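Local atomic coordinates of ATP-dependent Clp endopeptidase (Clostridium difficile, PDB entry 3FES), a protein that is a ClpC-type AAA+ chaperone that probably unfolds substrates with ATP for Clp proteolysis, its amino-terminal domain helping to recruit substrates and adaptors. Residues Val31-Ile36 against Gly120-Ile125. Numbering follows the deposited sequence. Where two conformers were deposited one is given.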
ATOM      1  N   VAL A  31       8.180  -8.279   2.307  1.00 22.45           N
ATOM      2  CA  VAL A  31       7.007  -7.389   2.143  1.00 21.60           C
ATOM      3  C   VAL A  31       7.265  -6.480   0.932  1.00 22.47           C
ATOM      4  O   VAL A  31       8.190  -5.648   0.959  1.00 22.80           O
ATOM      5  CB  VAL A  31       6.836  -6.500   3.371  1.00 22.27           C
ATOM      6  CG1 VAL A  31       5.651  -5.523   3.202  1.00 21.85           C
ATOM      7  CG2 VAL A  31       6.647  -7.370   4.620  1.00 20.92           C
ATOM      8  N   GLY A  32       6.476  -6.667  -0.114  1.00 21.85           N
ATOM      9  CA  GLY A  32       6.581  -5.893  -1.358  1.00 22.94           C
ATOM     10  C   GLY A  32       5.480  -4.859  -1.467  1.00 23.47           C
ATOM     11  O   GLY A  32       4.645  -4.736  -0.577  1.00 22.91           O
ATOM     12  N   SER A  33       5.455  -4.111  -2.577  1.00 22.86           N
ATOM     13  CA  SER A  33       4.461  -3.051  -2.737  1.00 23.21           C
ATOM     14  C   SER A  33       3.060  -3.632  -2.700  1.00 23.11           C
ATOM     15  O   SER A  33       2.124  -2.949  -2.254  1.00 22.08           O
ATOM     16  CB  SER A  33       4.658  -2.302  -4.084  1.00 23.52           C
ATOM     17  OG  SER A  33       4.602  -3.188  -5.179  1.00 22.92           O
ATOM     18  N   GLU A  34       2.921  -4.873  -3.184  1.00 22.39           N
ATOM     19  CA  GLU A  34       1.585  -5.502  -3.236  1.00 22.68           C
ATOM     20  C   GLU A  34       1.027  -5.729  -1.828  1.00 21.89           C
ATOM     21  O   GLU A  34      -0.180  -5.624  -1.606  1.00 21.81           O
ATOM     22  CB  GLU A  34       1.601  -6.797  -4.074  1.00 23.35           C
ATOM     23  CG  GLU A  34       2.368  -7.978  -3.483  1.00 22.27           C
ATOM     24  CD  GLU A  34       3.903  -7.950  -3.676  1.00 23.90           C
ATOM     25  OE1 GLU A  34       4.564  -6.921  -3.919  1.00 26.32           O
ATOM     26  OE2 GLU A  34       4.478  -9.022  -3.562  1.00 30.34           O
ATOM     27  N   HIS A  35       1.904  -6.051  -0.887  1.00 21.05           N
ATOM     28  CA  HIS A  35       1.460  -6.253   0.477  1.00 21.61           C
ATOM     29  C   HIS A  35       1.106  -4.941   1.146  1.00 21.82           C
ATOM     30  O   HIS A  35       0.165  -4.902   1.925  1.00 23.27           O
ATOM     31  CB  HIS A  35       2.531  -6.929   1.303  1.00 20.76           C
ATOM     32  CG  HIS A  35       3.038  -8.206   0.714  1.00 22.27           C
ATOM     33  ND1 HIS A  35       2.292  -9.361   0.666  1.00 24.90           N
ATOM     34  CD2 HIS A  35       4.227  -8.502   0.152  1.00 19.45           C
ATOM     35  CE1 HIS A  35       3.010 -10.322   0.117  1.00 21.78           C
ATOM     36  NE2 HIS A  35       4.194  -9.830  -0.182  1.00 25.97           N
ATOM     37  N   ILE A  36       1.872  -3.888   0.871  1.00 21.89           N
ATOM     38  CA  ILE A  36       1.533  -2.555   1.377  1.00 22.47           C
ATOM     39  C   ILE A  36       0.155  -2.149   0.822  1.00 22.74           C
ATOM     40  O   ILE A  36      -0.690  -1.617   1.544  1.00 21.71           O
ATOM     41  CB  ILE A  36       2.608  -1.511   0.958  1.00 22.73           C
ATOM     42  CG1 ILE A  36       3.991  -1.868   1.539  1.00 25.81           C
ATOM     43  CG2 ILE A  36       2.181  -0.084   1.398  1.00 24.31           C
ATOM     44  CD1 ILE A  36       5.098  -0.968   1.031  1.00 28.49           C
ATOM     45  N   GLY A 120       6.651  -2.661  -9.891  1.00 34.58           N
ATOM     46  CA  GLY A 120       6.336  -3.515  -8.739  1.00 32.20           C
ATOM     47  C   GLY A 120       4.960  -4.121  -8.909  1.00 30.22           C
ATOM     48  O   GLY A 120       4.188  -3.724  -9.814  1.00 28.27           O
ATOM     49  N   ILE A 121       4.673  -5.084  -8.056  1.00 27.65           N
ATOM     50  CA  ILE A 121       3.499  -5.914  -8.194  1.00 28.01           C
ATOM     51  C   ILE A 121       2.208  -5.135  -7.941  1.00 27.15           C
ATOM     52  O   ILE A 121       1.204  -5.381  -8.610  1.00 25.92           O
ATOM     53  CB  ILE A 121       3.593  -7.213  -7.332  1.00 27.76           C
ATOM     54  CG1 ILE A 121       4.649  -8.153  -7.935  1.00 32.10           C
ATOM     55  CG2 ILE A 121       2.265  -7.978  -7.337  1.00 29.30           C
ATOM     56  CD1 ILE A 121       4.856  -9.460  -7.152  1.00 34.21           C
ATOM     57  N   ALA A 122       2.245  -4.203  -6.988  1.00 25.87           N
ATOM     58  CA  ALA A 122       1.056  -3.359  -6.721  1.00 25.54           C
ATOM     59  C   ALA A 122       0.628  -2.606  -7.992  1.00 25.52           C
ATOM     60  O   ALA A 122      -0.547  -2.584  -8.341  1.00 26.03           O
ATOM     61  CB  ALA A 122       1.310  -2.394  -5.534  1.00 23.79           C
ATOM     62  N   ASN A 123       1.571  -2.012  -8.706  1.00 25.63           N
ATOM     63  CA  ASN A 123       1.185  -1.328  -9.960  1.00 26.58           C
ATOM     64  C   ASN A 123       0.725  -2.301 -11.041  1.00 25.99           C
ATOM     65  O   ASN A 123      -0.181  -1.966 -11.820  1.00 26.14           O
ATOM     66  CB  ASN A 123       2.288  -0.379 -10.434  1.00 26.27           C
ATOM     67  CG  ASN A 123       2.356   0.892  -9.551  1.00 29.84           C
ATOM     68  OD1 ASN A 123       3.377   1.187  -8.952  1.00 33.34           O
ATOM     69  ND2 ASN A 123       1.249   1.592  -9.440  1.00 27.31           N
ATOM     70  N   LYS A 124       1.326  -3.493 -11.084  0.50 25.88           N
ATOM     71  CA  LYS A 124       0.895  -4.525 -12.042  0.50 26.01           C
ATOM     72  C   LYS A 124      -0.565  -4.900 -11.803  0.50 25.20           C
ATOM     73  O   LYS A 124      -1.329  -5.082 -12.741  0.50 23.71           O
ATOM     74  CB  LYS A 124       1.802  -5.769 -11.988  0.50 26.00           C
ATOM     75  CG  LYS A 124       3.093  -5.579 -12.751  0.50 27.06           C
ATOM     76  CD  LYS A 124       4.004  -6.790 -12.678  0.50 28.31           C
ATOM     77  CE  LYS A 124       5.325  -6.466 -13.335  0.50 29.25           C
ATOM     78  NZ  LYS A 124       6.236  -7.633 -13.377  0.50 29.84           N
ATOM     79  N   ILE A 125      -0.945  -4.988 -10.534  1.00 24.22           N
ATOM     80  CA  ILE A 125      -2.318  -5.308 -10.177  1.00 24.63           C
ATOM     81  C   ILE A 125      -3.250  -4.139 -10.529  1.00 23.45           C
ATOM     82  O   ILE A 125      -4.319  -4.362 -11.074  1.00 22.87           O
ATOM     83  CB  ILE A 125      -2.450  -5.662  -8.668  1.00 24.88           C
ATOM     84  CG1 ILE A 125      -1.728  -6.996  -8.367  1.00 26.89           C
ATOM     85  CG2 ILE A 125      -3.958  -5.674  -8.248  1.00 27.10           C
ATOM     86  CD1 ILE A 125      -1.590  -7.325  -6.867  1.00 30.02           C
TER
HETATM   87  O   HOH W   1       6.349  -5.903  -5.759  1.00 38.33           O
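In the largely helical Clp amino-terminal domain, whose sequence contains two copies of the same family motif, the start of helix 33-43 from the first copy meets the start of helix 120-129 from the second, with S33 and E34 set against I121 and A122. The backbones come close, CA of E34 lying 4.1 Å from CA of A122. The principle at work is that a side chain from one helix can supply an acceptor for the amino end of another. S33 OG, held between its own backbone N and carbonyl carbon (chi1 57°), accepts a hydrogen bond from A122 N at 3.1 Å, nearly straight at 162°. A water extends the link: it accepts from I121 N at 3.0 Å, donates to E34 OE1 at 2.8 Å and also bonds S33 OG.

Around these bonds the contacts are close. The methyl of A122 sits 3.4 Å from both S33 OG and S33 O, while I121 crosses E34 on a slant, its CG2 lying 3.5 Å from E34 CB and its CD1 3.6 Å from E34 OE2. E34 CG lies over the centre of the H35 ring. Helix 59-70 adds E70, whose carboxyl group approaches E34 OE2. The amino end of helix 120-129, reached through the water at OE1, would favour a charged E34, whereas E70 would favour a proton, so one of the two acids may be protonated.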